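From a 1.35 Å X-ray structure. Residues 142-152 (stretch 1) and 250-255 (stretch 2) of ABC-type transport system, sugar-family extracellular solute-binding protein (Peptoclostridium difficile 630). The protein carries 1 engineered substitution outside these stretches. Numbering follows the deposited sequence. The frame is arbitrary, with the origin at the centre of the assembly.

Stretch 1 142-152: DKGLELLKIFA
Stretch 2 (250-255) ALACQG

Stretch 1 enters as a helix that began earlier in the chain, and its phi/psi values stay in the helical region from Asp 142 through Lys 149, with psi rising to -23° at Leu 145 and -16° at Leu 147. Glu 146 N to Asp 142 O (2.9 Å) spans four residues, whereas Leu 147 N to Gly 144 O (3.0 Å) and Leu 148 N to Leu 145 O (3.1 Å) span three, the latter closing a type I turn. Lys 149 N to Glu 146 O is weak at 3.4 Å. Four-residue spacing returns with Phe 151 N to Leu 147 O (3.0 Å) and Ala 152 N to Leu 148 O (2.9 Å). Ile 150 (-91/-51) and Phe 151 (-102/-21) drift from the ideal, and Ala 152 (-152/65) leaves helical geometry. In stretch 2, Leu 251 is at -77/-50; the strand then runs from Ala 252 to Gly 255, extended at -159/160 and -150/164 for Ala 252 and Cys 253, with Gln 254 at -136/88.

The register is reversed: later residues of stretch 1 meet earlier residues of stretch 2. Phe 151 reaches Leu 251 and Ala 252, Leu 147 spans Ala 252 to Gln 254, and Lys 143 and Glu 146 meet Gln 254. CA-to-CB points toward the partner at each of these residues. At Cys 253 it points away, as strand alternation predicts between Ala 252 and Gln 254.

Apolar packing rests on Leu 147 (chi1 m, chi2 t) and Phe 151 (chi1 m, chi2 -67°), four residues apart and so on the same side of the helical path. Leu 147 CD1 lies 4.0 Å from Ala 252 CB and 3.6 Å from Cys 253 C. Phe 151 CG is 3.9 Å from Leu 251 CD2, on a side chain with chi1 t and chi2 p, and Phe 151 CE2 is 3.9 Å from Ala 252 CB. Both groups approach the ring obliquely.

The polar approaches converge on Gln 254, whose side chain is extended (chi1 and chi2 both t) and which has the largest area covered by the other stretch. As modelled, Gln 254 OE1 is 2.8 Å from Lys 143 O and 3.1 Å from Glu 146 OE1. The amide is probably turned over in the model, so these distances locate the group without settling its bonding. Glu 146 (chi1 -82°, chi2 t) and Lys 143 (chi1 and chi2 m, chi3 and chi4 t) complete this end of the contact. The whole contact buries 364 Å², both sides summed.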

ATOM      1  N   ASP A 142       7.151   2.006  13.343  1.00 14.34           N
ATOM      2  CA  ASP A 142       7.162   2.918  14.471  1.00 16.66           C
ATOM      3  C   ASP A 142       6.103   3.996  14.346  1.00 14.83           C
ATOM      4  O   ASP A 142       5.569   4.449  15.333  1.00 16.02           O
ATOM      5  CB  ASP A 142       8.539   3.607  14.630  1.00 18.56           C
ATOM      6  CG  ASP A 142       9.712   2.617  14.707  1.00 20.41           C
ATOM      7  OD1 ASP A 142       9.886   1.738  13.834  1.00 25.74           O
ATOM      8  OD2 ASP A 142      10.523   2.744  15.626  1.00 33.35           O
ATOM      9  N   LYS A 143       5.795   4.424  13.127  1.00 15.69           N
ATOM     10  CA  LYS A 143       4.826   5.503  12.944  1.00 16.05           C
ATOM     11  C   LYS A 143       3.443   5.134  13.444  1.00 16.80           C
ATOM     12  O   LYS A 143       2.779   5.906  14.082  1.00 17.10           O
ATOM     13  CB  LYS A 143       4.756   5.927  11.469  1.00 15.86           C
ATOM     14  CG  LYS A 143       6.052   6.581  10.977  1.00 21.17           C
ATOM     15  CD  LYS A 143       6.258   7.969  11.558  1.00 23.47           C
ATOM     16  CE  LYS A 143       7.461   8.665  10.908  1.00 30.36           C
ATOM     17  NZ  LYS A 143       7.634   9.998  11.537  1.00 38.60           N
ATOM     18  N   GLY A 144       2.997   3.954  13.094  1.00 15.52           N
ATOM     19  CA  GLY A 144       1.722   3.487  13.617  1.00 16.10           C
ATOM     20  C   GLY A 144       1.762   3.136  15.093  1.00 15.04           C
ATOM     21  O   GLY A 144       0.832   3.465  15.842  1.00 16.54           O
ATOM     22  N   LEU A 145       2.843   2.506  15.536  1.00 15.48           N
ATOM     23  CA  LEU A 145       2.934   2.073  16.925  1.00 15.22           C
ATOM     24  C   LEU A 145       3.066   3.243  17.915  1.00 16.17           C
ATOM     25  O   LEU A 145       2.680   3.107  19.064  1.00 17.55           O
ATOM     26  CB  LEU A 145       4.014   0.995  17.064  1.00 18.26           C
ATOM     27  CG  LEU A 145       3.693  -0.284  16.259  1.00 21.40           C
ATOM     28  CD1 LEU A 145       4.798  -1.309  16.398  1.00 24.71           C
ATOM     29  CD2 LEU A 145       2.340  -0.897  16.546  1.00 23.56           C
ATOM     30  N   GLU A 146       3.549   4.391  17.453  1.00 18.91           N
ATOM     31  CA  GLU A 146       3.499   5.695  18.191  1.00 20.96           C
ATOM     32  C   GLU A 146       2.102   6.029  18.677  1.00 17.17           C
ATOM     33  O   GLU A 146       1.929   6.651  19.725  1.00 19.85           O
ATOM     34  CB  GLU A 146       4.006   6.900  17.290  1.00 24.89           C
ATOM     35  CG  GLU A 146       5.507   7.069  17.230  1.00 28.36           C
ATOM     36  CD  GLU A 146       6.005   8.107  16.211  1.00 34.86           C
ATOM     37  OE1 GLU A 146       5.294   9.123  15.936  1.00 36.15           O
ATOM     38  OE2 GLU A 146       7.126   7.909  15.688  1.00 45.65           O
ATOM     39  N   LEU A 147       1.100   5.610  17.913  1.00 15.33           N
ATOM     40  CA  LEU A 147      -0.270   5.910  18.233  1.00 16.10           C
ATOM     41  C   LEU A 147      -0.821   5.119  19.411  1.00 16.57           C
ATOM     42  O   LEU A 147      -1.843   5.488  19.957  1.00 19.69           O
ATOM     43  CB  LEU A 147      -1.151   5.735  17.002  1.00 15.93           C
ATOM     44  CG  LEU A 147      -0.748   6.588  15.763  1.00 15.37           C
ATOM     45  CD1 LEU A 147      -1.767   6.260  14.700  1.00 17.54           C
ATOM     46  CD2 LEU A 147      -0.681   8.075  16.107  1.00 17.68           C
ATOM     47  N   LEU A 148      -0.145   4.044  19.808  1.00 16.77           N
ATOM     48  CA  LEU A 148      -0.557   3.326  21.006  1.00 17.77           C
ATOM     49  C   LEU A 148      -0.533   4.217  22.235  1.00 19.12           C
ATOM     50  O   LEU A 148      -1.396   4.083  23.095  1.00 19.84           O
ATOM     51  CB  LEU A 148       0.308   2.093  21.190  1.00 18.99           C
ATOM     52  CG  LEU A 148       0.227   1.015  20.128  1.00 22.63           C
ATOM     53  CD1 LEU A 148       1.185  -0.139  20.436  1.00 26.81           C
ATOM     54  CD2 LEU A 148      -1.198   0.531  19.896  1.00 28.18           C
ATOM     55  N   LYS A 149       0.407   5.155  22.322  1.00 20.99           N
ATOM     56  CA  LYS A 149       0.445   6.071  23.476  1.00 24.97           C
ATOM     57  C   LYS A 149      -0.848   6.854  23.607  1.00 24.07           C
ATOM     58  O   LYS A 149      -1.236   7.264  24.701  1.00 26.86           O
ATOM     59  CB  LYS A 149       1.558   7.108  23.334  1.00 28.81           C
ATOM     60  CG  LYS A 149       2.955   6.566  23.373  1.00 34.53           C
ATOM     61  CD  LYS A 149       3.970   7.685  23.463  1.00 38.84           C
ATOM     62  CE  LYS A 149       3.758   8.583  24.672  1.00 44.33           C
ATOM     63  NZ  LYS A 149       5.019   9.310  25.005  1.00 44.84           N
ATOM     64  N   ILE A 150      -1.500   7.064  22.471  1.00 23.15           N
ATOM     65  CA  ILE A 150      -2.670   7.920  22.427  1.00 20.93           C
ATOM     66  C   ILE A 150      -3.904   7.065  22.671  1.00 25.11           C
ATOM     67  O   ILE A 150      -4.711   7.427  23.538  1.00 31.49           O
ATOM     68  CB  ILE A 150      -2.807   8.610  21.066  1.00 23.27           C
ATOM     69  CG1 ILE A 150      -1.570   9.479  20.813  1.00 24.99           C
ATOM     70  CG2 ILE A 150      -4.119   9.410  21.030  1.00 28.73           C
ATOM     71  CD1 ILE A 150      -1.546  10.134  19.451  1.00 27.20           C
ATOM     72  N   PHE A 151      -4.053   5.960  21.923  1.00 21.54           N
ATOM     73  CA  PHE A 151      -5.304   5.204  21.874  1.00 23.08           C
ATOM     74  C   PHE A 151      -5.338   3.928  22.697  1.00 22.23           C
ATOM     75  O   PHE A 151      -6.432   3.467  22.989  1.00 30.73           O
ATOM     76  CB  PHE A 151      -5.682   4.879  20.436  1.00 21.12           C
ATOM     77  CG  PHE A 151      -5.913   6.090  19.625  1.00 19.64           C
ATOM     78  CD1 PHE A 151      -6.989   6.927  19.896  1.00 22.43           C
ATOM     79  CD2 PHE A 151      -5.014   6.432  18.663  1.00 18.57           C
ATOM     80  CE1 PHE A 151      -7.192   8.080  19.158  1.00 23.41           C
ATOM     81  CE2 PHE A 151      -5.197   7.597  17.918  1.00 14.67           C
ATOM     82  CZ  PHE A 151      -6.285   8.400  18.170  1.00 22.42           C
ATOM     83  N   ALA A 152      -4.181   3.357  23.043  1.00 22.05           N
ATOM     84  CA  ALA A 152      -4.121   2.110  23.848  1.00 21.62           C
ATOM     85  C   ALA A 152      -2.834   2.040  24.665  1.00 21.34           C
ATOM     86  O   ALA A 152      -1.993   1.160  24.440  1.00 19.13           O
ATOM     87  CB  ALA A 152      -4.251   0.883  22.948  1.00 23.53           C
ATOM     88  N   ALA A 250     -10.804   1.078  10.076  1.00 13.21           N
ATOM     89  CA  ALA A 250      -9.762   1.063  11.104  1.00 12.74           C
ATOM     90  C   ALA A 250      -9.881   2.338  11.966  1.00 12.94           C
ATOM     91  O   ALA A 250     -10.442   3.344  11.548  1.00 15.80           O
ATOM     92  CB  ALA A 250      -8.365   0.965  10.479  1.00 14.00           C
ATOM     93  N   LEU A 251      -9.252   2.331  13.142  1.00 12.71           N
ATOM     94  CA  LEU A 251      -9.320   3.488  14.008  1.00 13.62           C
ATOM     95  C   LEU A 251      -8.417   4.640  13.575  1.00 13.98           C
ATOM     96  O   LEU A 251      -8.868   5.793  13.541  1.00 14.00           O
ATOM     97  CB  LEU A 251      -8.974   3.136  15.453  1.00 13.99           C
ATOM     98  CG  LEU A 251      -8.890   4.259  16.464  1.00 14.80           C
ATOM     99  CD1 LEU A 251     -10.221   4.963  16.570  1.00 16.15           C
ATOM    100  CD2 LEU A 251      -8.430   3.739  17.827  1.00 14.81           C
ATOM    101  N   ALA A 252      -7.153   4.334  13.308  1.00 12.62           N
ATOM    102  CA  ALA A 252      -6.169   5.410  13.106  1.00 13.68           C
ATOM    103  C   ALA A 252      -4.956   4.964  12.350  1.00 11.97           C
ATOM    104  O   ALA A 252      -4.647   3.766  12.280  1.00 11.95           O
ATOM    105  CB  ALA A 252      -5.735   5.990  14.427  1.00 15.20           C
ATOM    106  N   CYS A 253      -4.251   5.950  11.773  1.00 12.60           N
ATOM    107  CA  CYS A 253      -2.974   5.739  11.108  1.00 12.54           C
ATOM    108  C   CYS A 253      -2.109   6.988  11.212  1.00 13.42           C
ATOM    109  O   CYS A 253      -2.613   8.071  11.526  1.00 13.53           O
ATOM    110  CB  CYS A 253      -3.205   5.398   9.643  1.00 11.71           C
ATOM    111  SG  CYS A 253      -3.715   6.832   8.659  1.00 16.43           S
ATOM    112  N   GLN A 254      -0.816   6.813  10.939  1.00 11.52           N
ATOM    113  CA  GLN A 254       0.097   7.923  10.766  1.00 11.84           C
ATOM    114  C   GLN A 254       0.907   7.522   9.523  1.00 12.48           C
ATOM    115  O   GLN A 254       1.947   6.848   9.605  1.00 14.71           O
ATOM    116  CB  GLN A 254       1.004   8.129  11.985  1.00 12.63           C
ATOM    117  CG  GLN A 254       1.927   9.321  11.833  1.00 14.15           C
ATOM    118  CD  GLN A 254       2.692   9.636  13.091  1.00 15.65           C
ATOM    119  OE1 GLN A 254       2.907   8.749  13.989  1.00 21.06           O
ATOM    120  NE2 GLN A 254       3.076  10.845  13.203  1.00 17.51           N
ATOM    121  N   GLY A 255       0.361   7.894   8.363  1.00 12.84           N
ATOM    122  CA  GLY A 255       0.834   7.379   7.095  1.00 12.28           C
ATOM    123  C   GLY A 255       1.017   8.404   5.994  1.00 12.33           C
ATOM    124  O   GLY A 255       0.711   9.564   6.193  1.00 13.80           O
TER